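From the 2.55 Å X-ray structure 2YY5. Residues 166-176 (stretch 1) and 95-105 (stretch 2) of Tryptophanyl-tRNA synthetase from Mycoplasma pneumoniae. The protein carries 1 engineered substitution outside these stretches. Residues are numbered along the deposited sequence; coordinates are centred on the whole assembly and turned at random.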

ATOM      1  N   ASP B 166      18.457   0.759   3.197  1.00 20.42           N
ATOM      2  CA  ASP B 166      18.312   0.065   4.476  1.00 21.68           C
ATOM      3  C   ASP B 166      17.286  -1.057   4.339  1.00 23.25           C
ATOM      4  O   ASP B 166      17.473  -2.148   4.880  1.00 25.81           O
ATOM      5  CB  ASP B 166      17.875   1.028   5.592  1.00 23.74           C
ATOM      6  CG  ASP B 166      18.896   2.121   5.859  1.00 30.10           C
ATOM      7  OD1 ASP B 166      20.085   1.920   5.508  1.00 31.09           O
ATOM      8  OD2 ASP B 166      18.514   3.174   6.428  1.00 27.61           O
ATOM      9  N   LEU B 167      16.207  -0.781   3.609  1.00 21.97           N
ATOM     10  CA  LEU B 167      15.149  -1.767   3.388  1.00 23.85           C
ATOM     11  C   LEU B 167      15.650  -2.897   2.493  1.00 21.60           C
ATOM     12  O   LEU B 167      15.312  -4.059   2.701  1.00 22.80           O
ATOM     13  CB  LEU B 167      13.913  -1.111   2.744  1.00 20.53           C
ATOM     14  CG  LEU B 167      13.122  -0.083   3.569  1.00 22.34           C
ATOM     15  CD1 LEU B 167      11.900   0.394   2.776  1.00 11.00           C
ATOM     16  CD2 LEU B 167      12.686  -0.715   4.891  1.00 19.88           C
ATOM     17  N   ALA B 168      16.452  -2.548   1.494  1.00 21.84           N
ATOM     18  CA  ALA B 168      17.003  -3.535   0.578  1.00 23.91           C
ATOM     19  C   ALA B 168      17.893  -4.506   1.366  1.00 23.82           C
ATOM     20  O   ALA B 168      17.824  -5.728   1.188  1.00 11.91           O
ATOM     21  CB  ALA B 168      17.805  -2.836  -0.513  1.00 20.28           C
ATOM     22  N   GLN B 169      18.717  -3.952   2.249  1.00 20.72           N
ATOM     23  CA  GLN B 169      19.601  -4.765   3.073  1.00 21.94           C
ATOM     24  C   GLN B 169      18.788  -5.573   4.084  1.00 20.42           C
ATOM     25  O   GLN B 169      19.090  -6.736   4.351  1.00 19.95           O
ATOM     26  CB  GLN B 169      20.618  -3.874   3.788  1.00 23.17           C
ATOM     27  CG  GLN B 169      21.760  -3.399   2.895  1.00 19.29           C
ATOM     28  CD  GLN B 169      22.737  -2.522   3.650  1.00 21.08           C
ATOM     29  OE1 GLN B 169      22.433  -1.373   3.980  1.00 21.46           O
ATOM     30  NE2 GLN B 169      23.912  -3.062   3.944  1.00 15.66           N
ATOM     31  N   ARG B 170      17.761  -4.944   4.647  1.00 20.75           N
ATOM     32  CA  ARG B 170      16.865  -5.607   5.595  1.00 18.90           C
ATOM     33  C   ARG B 170      16.260  -6.835   4.878  1.00 20.33           C
ATOM     34  O   ARG B 170      16.331  -7.949   5.388  1.00 18.74           O
ATOM     35  CB  ARG B 170      15.777  -4.606   6.016  1.00 25.92           C
ATOM     36  CG  ARG B 170      14.649  -5.103   6.926  1.00 26.46           C
ATOM     37  CD  ARG B 170      14.834  -4.679   8.380  1.00 35.71           C
ATOM     38  NE  ARG B 170      15.239  -3.280   8.578  1.00 32.16           N
ATOM     39  CZ  ARG B 170      14.454  -2.213   8.423  1.00 24.68           C
ATOM     40  NH1 ARG B 170      13.191  -2.345   8.054  1.00 26.97           N
ATOM     41  NH2 ARG B 170      14.933  -1.002   8.665  1.00 24.99           N
ATOM     42  N   ILE B 171      15.696  -6.621   3.684  1.00 19.08           N
ATOM     43  CA  ILE B 171      15.077  -7.683   2.871  1.00 21.21           C
ATOM     44  C   ILE B 171      16.095  -8.777   2.508  1.00 25.42           C
ATOM     45  O   ILE B 171      15.811  -9.978   2.575  1.00 22.63           O
ATOM     46  CB  ILE B 171      14.502  -7.111   1.535  1.00 24.59           C
ATOM     47  CG1 ILE B 171      13.419  -6.060   1.813  1.00 21.79           C
ATOM     48  CG2 ILE B 171      13.963  -8.236   0.663  1.00 20.37           C
ATOM     49  CD1 ILE B 171      12.214  -6.588   2.520  1.00 28.31           C
ATOM     50  N   GLN B 172      17.284  -8.343   2.112  1.00 23.68           N
ATOM     51  CA  GLN B 172      18.364  -9.240   1.724  1.00 20.61           C
ATOM     52  C   GLN B 172      18.805 -10.126   2.886  1.00 19.61           C
ATOM     53  O   GLN B 172      19.017 -11.326   2.730  1.00 20.60           O
ATOM     54  CB  GLN B 172      19.534  -8.390   1.228  1.00 20.52           C
ATOM     55  CG  GLN B 172      20.777  -9.119   0.804  1.00 24.51           C
ATOM     56  CD  GLN B 172      21.728  -8.185   0.076  1.00 41.29           C
ATOM     57  OE1 GLN B 172      22.190  -7.184   0.634  1.00 39.17           O
ATOM     58  NE2 GLN B 172      22.016  -8.500  -1.185  1.00 42.62           N
ATOM     59  N   LYS B 173      18.939  -9.525   4.057  1.00 19.23           N
ATOM     60  CA  LYS B 173      19.374 -10.264   5.227  1.00 21.70           C
ATOM     61  C   LYS B 173      18.356 -11.327   5.611  1.00 23.02           C
ATOM     62  O   LYS B 173      18.698 -12.498   5.714  1.00 26.69           O
ATOM     63  CB  LYS B 173      19.605  -9.295   6.395  1.00 24.00           C
ATOM     64  CG  LYS B 173      20.467  -9.834   7.532  1.00 25.68           C
ATOM     65  CD  LYS B 173      20.896  -8.684   8.430  1.00 32.37           C
ATOM     66  CE  LYS B 173      21.945  -9.086   9.467  1.00 33.39           C
ATOM     67  NZ  LYS B 173      21.456 -10.104  10.427  1.00 20.56           N
ATOM     68  N   LYS B 174      17.101 -10.918   5.792  1.00 26.44           N
ATOM     69  CA  LYS B 174      16.045 -11.837   6.192  1.00 20.97           C
ATOM     70  C   LYS B 174      15.585 -12.863   5.172  1.00 25.23           C
ATOM     71  O   LYS B 174      15.404 -14.036   5.515  1.00 28.79           O
ATOM     72  CB  LYS B 174      14.817 -11.068   6.669  1.00 23.04           C
ATOM     73  CG  LYS B 174      13.642 -11.990   6.975  1.00 19.21           C
ATOM     74  CD  LYS B 174      12.460 -11.259   7.545  1.00 15.23           C
ATOM     75  CE  LYS B 174      11.322 -12.226   7.799  1.00 25.69           C
ATOM     76  NZ  LYS B 174      11.767 -13.397   8.599  1.00 22.91           N
ATOM     77  N   PHE B 175      15.375 -12.443   3.930  1.00 25.20           N
ATOM     78  CA  PHE B 175      14.894 -13.376   2.913  1.00 21.59           C
ATOM     79  C   PHE B 175      15.982 -13.962   2.016  1.00 20.39           C
ATOM     80  O   PHE B 175      15.693 -14.777   1.142  1.00 21.25           O
ATOM     81  CB  PHE B 175      13.807 -12.709   2.056  1.00 21.14           C
ATOM     82  CG  PHE B 175      12.668 -12.140   2.859  1.00 19.30           C
ATOM     83  CD1 PHE B 175      12.700 -10.819   3.303  1.00 17.02           C
ATOM     84  CD2 PHE B 175      11.566 -12.930   3.189  1.00 21.96           C
ATOM     85  CE1 PHE B 175      11.647 -10.288   4.067  1.00 19.53           C
ATOM     86  CE2 PHE B 175      10.509 -12.411   3.950  1.00 18.83           C
ATOM     87  CZ  PHE B 175      10.550 -11.086   4.390  1.00 17.11           C
ATOM     88  N   LYS B 176      17.229 -13.562   2.248  1.00 22.44           N
ATOM     89  CA  LYS B 176      18.358 -14.063   1.466  1.00 22.79           C
ATOM     90  C   LYS B 176      18.033 -13.912  -0.009  1.00 25.43           C
ATOM     91  O   LYS B 176      18.274 -14.812  -0.815  1.00 22.11           O
ATOM     92  CB  LYS B 176      18.632 -15.535   1.794  1.00 17.15           C
ATOM     93  CG  LYS B 176      18.876 -15.813   3.280  1.00 20.74           C
ATOM     94  CD  LYS B 176      19.910 -14.857   3.877  1.00 27.55           C
ATOM     95  CE  LYS B 176      20.276 -15.227   5.309  1.00 29.54           C
ATOM     96  NZ  LYS B 176      21.117 -14.181   5.962  1.00 30.78           N
TER
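Stretch 2, residues 95-105: LMMVQSNLGEL

Stretch 2 lies on stretch 1 as the bend between two helices laid against one side of a single helix, with Met96 on Leu167 and Ile171, the Gln99 side chain by Ile171, Lys174 and Phe175, and a salt bridge from Arg170 to Glu104. Residues 166-175 are helical, continuing a helix that begins earlier in the chain, and the backbone bonds from Arg170 N to Asp166 O (2.8 Å) and from Phe175 N to Ile171 O (2.8 Å) show the regular i to i+4 pattern. Lys176 follows with positive phi and leaves the helix.

Stretch 2 enters as the last part of a helix at Leu95 to Met97, passes through Gln99 and Ser100 and starts a new helix at Leu102, with Asn101 in the N-cap position. Gln99 N bonds to Met96 O at 2.9 Å and Ser100 N to Met97 O at 3.1 Å, so the chain tightens as the first helix runs out; Ser100 OG also donates to Met97 O, at 2.9 Å. Because the chain changes direction here, stretch 2 has no single axis to set against the helix of stretch 1. The nearest CA atoms are those of Leu167 and Met96, 7.0 Å apart, a spacing that leaves room for side chains between them.

The side chains of Met96 and Leu167 share that space. The CA-to-CB bond of Met96 points sideways, but the end of the side chain comes nearer, and its CE lies 3.2 Å from CG1 of Ile171, while its CG is 3.7 Å from CD1 of Leu167. These two residues of stretch 1 are one helical turn apart, so the methionine packs along the helix surface. Leu167 points toward stretch 2 and also reaches the bend, its CD2 lying 4.0 Å from CB of Ser100.

Gln99 has the largest area covered by stretch 1 of any residue in stretch 2. Its CG is 3.3 Å from CD1 of Ile171, and its NE2 approaches the edge of the Phe175 ring, 3.4 Å from CE1. CD of Lys174 lies 4.2 Å from the same NE2, so the side chain of Gln99 lies along the C-terminal part of the helix in stretch 1.

Its backbone serves the polar part of the contact. Arg170, whose CA-to-CB bond points toward stretch 2, places NH1 2.7 Å from Gln99 O, which lies near the guanidinium plane. The same group forms a salt bridge with Glu104: NH2 donates to OE2 at 3.0 Å, and NH1 makes a weak hydrogen bond to OE1 at 3.4 Å. The carboxylate is held from within stretch 2 as well, since Asn101 N donates to Glu104 OE1 at 3.0 Å, tying the N-cap residue to Glu104 in the first turn. Water 1 extends this polar region, donating to Glu104 OE2 at 2.6 Å and, weakly, to Asp166 OD2 at 3.4 Å. In all, 452 Å² of surface is buried, summed over both stretches.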

ATOM      1  N   LEU B  95       5.146  -4.557   0.016  1.00 12.56           N
ATOM      2  CA  LEU B  95       6.122  -5.443   0.651  1.00 16.83           C
ATOM      3  C   LEU B  95       7.124  -4.607   1.425  1.00 15.08           C
ATOM      4  O   LEU B  95       7.539  -4.970   2.521  1.00 18.95           O
ATOM      5  CB  LEU B  95       6.855  -6.297  -0.386  1.00  9.43           C
ATOM      6  CG  LEU B  95       6.001  -7.225  -1.241  1.00 10.37           C
ATOM      7  CD1 LEU B  95       6.906  -8.107  -2.069  1.00 16.89           C
ATOM      8  CD2 LEU B  95       5.102  -8.067  -0.352  1.00 15.99           C
ATOM      9  N   MET B  96       7.512  -3.481   0.839  1.00 19.42           N
ATOM     10  CA  MET B  96       8.451  -2.569   1.473  1.00 16.34           C
ATOM     11  C   MET B  96       7.824  -2.015   2.754  1.00 16.54           C
ATOM     12  O   MET B  96       8.441  -2.056   3.821  1.00 19.75           O
ATOM     13  CB  MET B  96       8.799  -1.435   0.508  1.00 16.58           C
ATOM     14  CG  MET B  96      10.252  -1.411   0.038  1.00 16.31           C
ATOM     15  SD  MET B  96      10.886  -2.933  -0.696  1.00 24.46           S
ATOM     16  CE  MET B  96      12.063  -3.423   0.556  1.00 33.35           C
ATOM     17  N   MET B  97       6.587  -1.530   2.652  1.00 12.57           N
ATOM     18  CA  MET B  97       5.866  -0.971   3.798  1.00 10.68           C
ATOM     19  C   MET B  97       5.759  -1.932   4.994  1.00 13.34           C
ATOM     20  O   MET B  97       6.000  -1.538   6.138  1.00 14.26           O
ATOM     21  CB  MET B  97       4.460  -0.521   3.369  1.00 12.48           C
ATOM     22  CG  MET B  97       3.607   0.063   4.500  1.00 13.86           C
ATOM     23  SD  MET B  97       1.998   0.699   3.981  1.00 23.28           S
ATOM     24  CE  MET B  97       1.182  -0.855   3.356  1.00 11.80           C
ATOM     25  N   VAL B  98       5.394  -3.185   4.738  1.00 13.82           N
ATOM     26  CA  VAL B  98       5.282  -4.151   5.820  1.00 14.70           C
ATOM     27  C   VAL B  98       6.648  -4.488   6.389  1.00 17.95           C
ATOM     28  O   VAL B  98       6.737  -5.055   7.474  1.00 21.10           O
ATOM     29  CB  VAL B  98       4.615  -5.472   5.380  1.00 16.05           C
ATOM     30  CG1 VAL B  98       3.184  -5.228   4.996  1.00 13.43           C
ATOM     31  CG2 VAL B  98       5.403  -6.112   4.244  1.00 14.63           C
ATOM     32  N   GLN B  99       7.713  -4.155   5.660  1.00 18.01           N
ATOM     33  CA  GLN B  99       9.058  -4.435   6.151  1.00 19.28           C
ATOM     34  C   GLN B  99       9.692  -3.225   6.829  1.00 19.74           C
ATOM     35  O   GLN B  99      10.836  -3.286   7.272  1.00 24.84           O
ATOM     36  CB  GLN B  99       9.962  -4.921   5.025  1.00 16.74           C
ATOM     37  CG  GLN B  99       9.777  -6.383   4.662  1.00 27.17           C
ATOM     38  CD  GLN B  99      10.145  -7.337   5.796  1.00 29.20           C
ATOM     39  OE1 GLN B  99       9.272  -7.899   6.463  1.00 23.83           O
ATOM     40  NE2 GLN B  99      11.446  -7.521   6.018  1.00 20.37           N
ATOM     41  N   SER B 100       8.953  -2.127   6.913  1.00 15.03           N
ATOM     42  CA  SER B 100       9.476  -0.930   7.564  1.00 23.36           C
ATOM     43  C   SER B 100       8.766  -0.772   8.895  1.00 21.02           C
ATOM     44  O   SER B 100       7.792  -1.470   9.169  1.00 27.74           O
ATOM     45  CB  SER B 100       9.223   0.319   6.711  1.00 15.16           C
ATOM     46  OG  SER B 100       7.846   0.646   6.685  1.00 11.45           O
ATOM     47  N   ASN B 101       9.269   0.125   9.730  1.00 16.35           N
ATOM     48  CA  ASN B 101       8.640   0.393  11.017  1.00 23.87           C
ATOM     49  C   ASN B 101       8.254   1.873  11.060  1.00 22.74           C
ATOM     50  O   ASN B 101       8.828   2.697  10.347  1.00 21.06           O
ATOM     51  CB  ASN B 101       9.587   0.053  12.177  1.00 23.30           C
ATOM     52  CG  ASN B 101      11.001   0.553  11.948  1.00 30.55           C
ATOM     53  OD1 ASN B 101      11.842  -0.169  11.418  1.00 25.89           O
ATOM     54  ND2 ASN B 101      11.266   1.800  12.337  1.00 30.94           N
ATOM     55  N   LEU B 102       7.276   2.212  11.890  1.00 21.82           N
ATOM     56  CA  LEU B 102       6.829   3.597  11.993  1.00 24.05           C
ATOM     57  C   LEU B 102       7.963   4.542  12.381  1.00 23.54           C
ATOM     58  O   LEU B 102       8.085   5.650  11.851  1.00 28.18           O
ATOM     59  CB  LEU B 102       5.697   3.702  13.018  1.00 20.89           C
ATOM     60  CG  LEU B 102       4.475   2.824  12.749  1.00 15.28           C
ATOM     61  CD1 LEU B 102       3.474   3.005  13.865  1.00 14.07           C
ATOM     62  CD2 LEU B 102       3.857   3.192  11.410  1.00 12.33           C
ATOM     63  N   GLY B 103       8.795   4.091  13.312  1.00 26.25           N
ATOM     64  CA  GLY B 103       9.910   4.896  13.773  1.00 25.95           C
ATOM     65  C   GLY B 103      10.757   5.487  12.667  1.00 25.69           C
ATOM     66  O   GLY B 103      10.909   6.699  12.599  1.00 29.74           O
ATOM     67  N   GLU B 104      11.303   4.647  11.794  1.00 26.39           N
ATOM     68  CA  GLU B 104      12.143   5.153  10.713  1.00 26.88           C
ATOM     69  C   GLU B 104      11.382   6.059   9.752  1.00 29.44           C
ATOM     70  O   GLU B 104      11.962   6.982   9.174  1.00 30.01           O
ATOM     71  CB  GLU B 104      12.797   3.996   9.941  1.00 19.18           C
ATOM     72  CG  GLU B 104      11.839   2.984   9.336  1.00 15.42           C
ATOM     73  CD  GLU B 104      12.569   1.787   8.731  1.00 22.06           C
ATOM     74  OE1 GLU B 104      11.897   0.802   8.356  1.00 20.91           O
ATOM     75  OE2 GLU B 104      13.816   1.831   8.626  1.00 20.00           O
ATOM     76  N   LEU B 105      10.086   5.808   9.588  1.00 26.14           N
ATOM     77  CA  LEU B 105       9.287   6.626   8.686  1.00 29.06           C
ATOM     78  C   LEU B 105       8.948   7.974   9.312  1.00 31.58           C
ATOM     79  O   LEU B 105       8.832   8.980   8.610  1.00 28.37           O
ATOM     80  CB  LEU B 105       8.009   5.879   8.282  1.00 27.50           C
ATOM     81  CG  LEU B 105       8.229   4.646   7.389  1.00 28.86           C
ATOM     82  CD1 LEU B 105       6.935   3.859   7.261  1.00 15.05           C
ATOM     83  CD2 LEU B 105       8.748   5.080   6.014  1.00 22.74           C
TER
HETATM   84  O   HOH W   1      16.157   3.028   8.903  1.00 35.27           O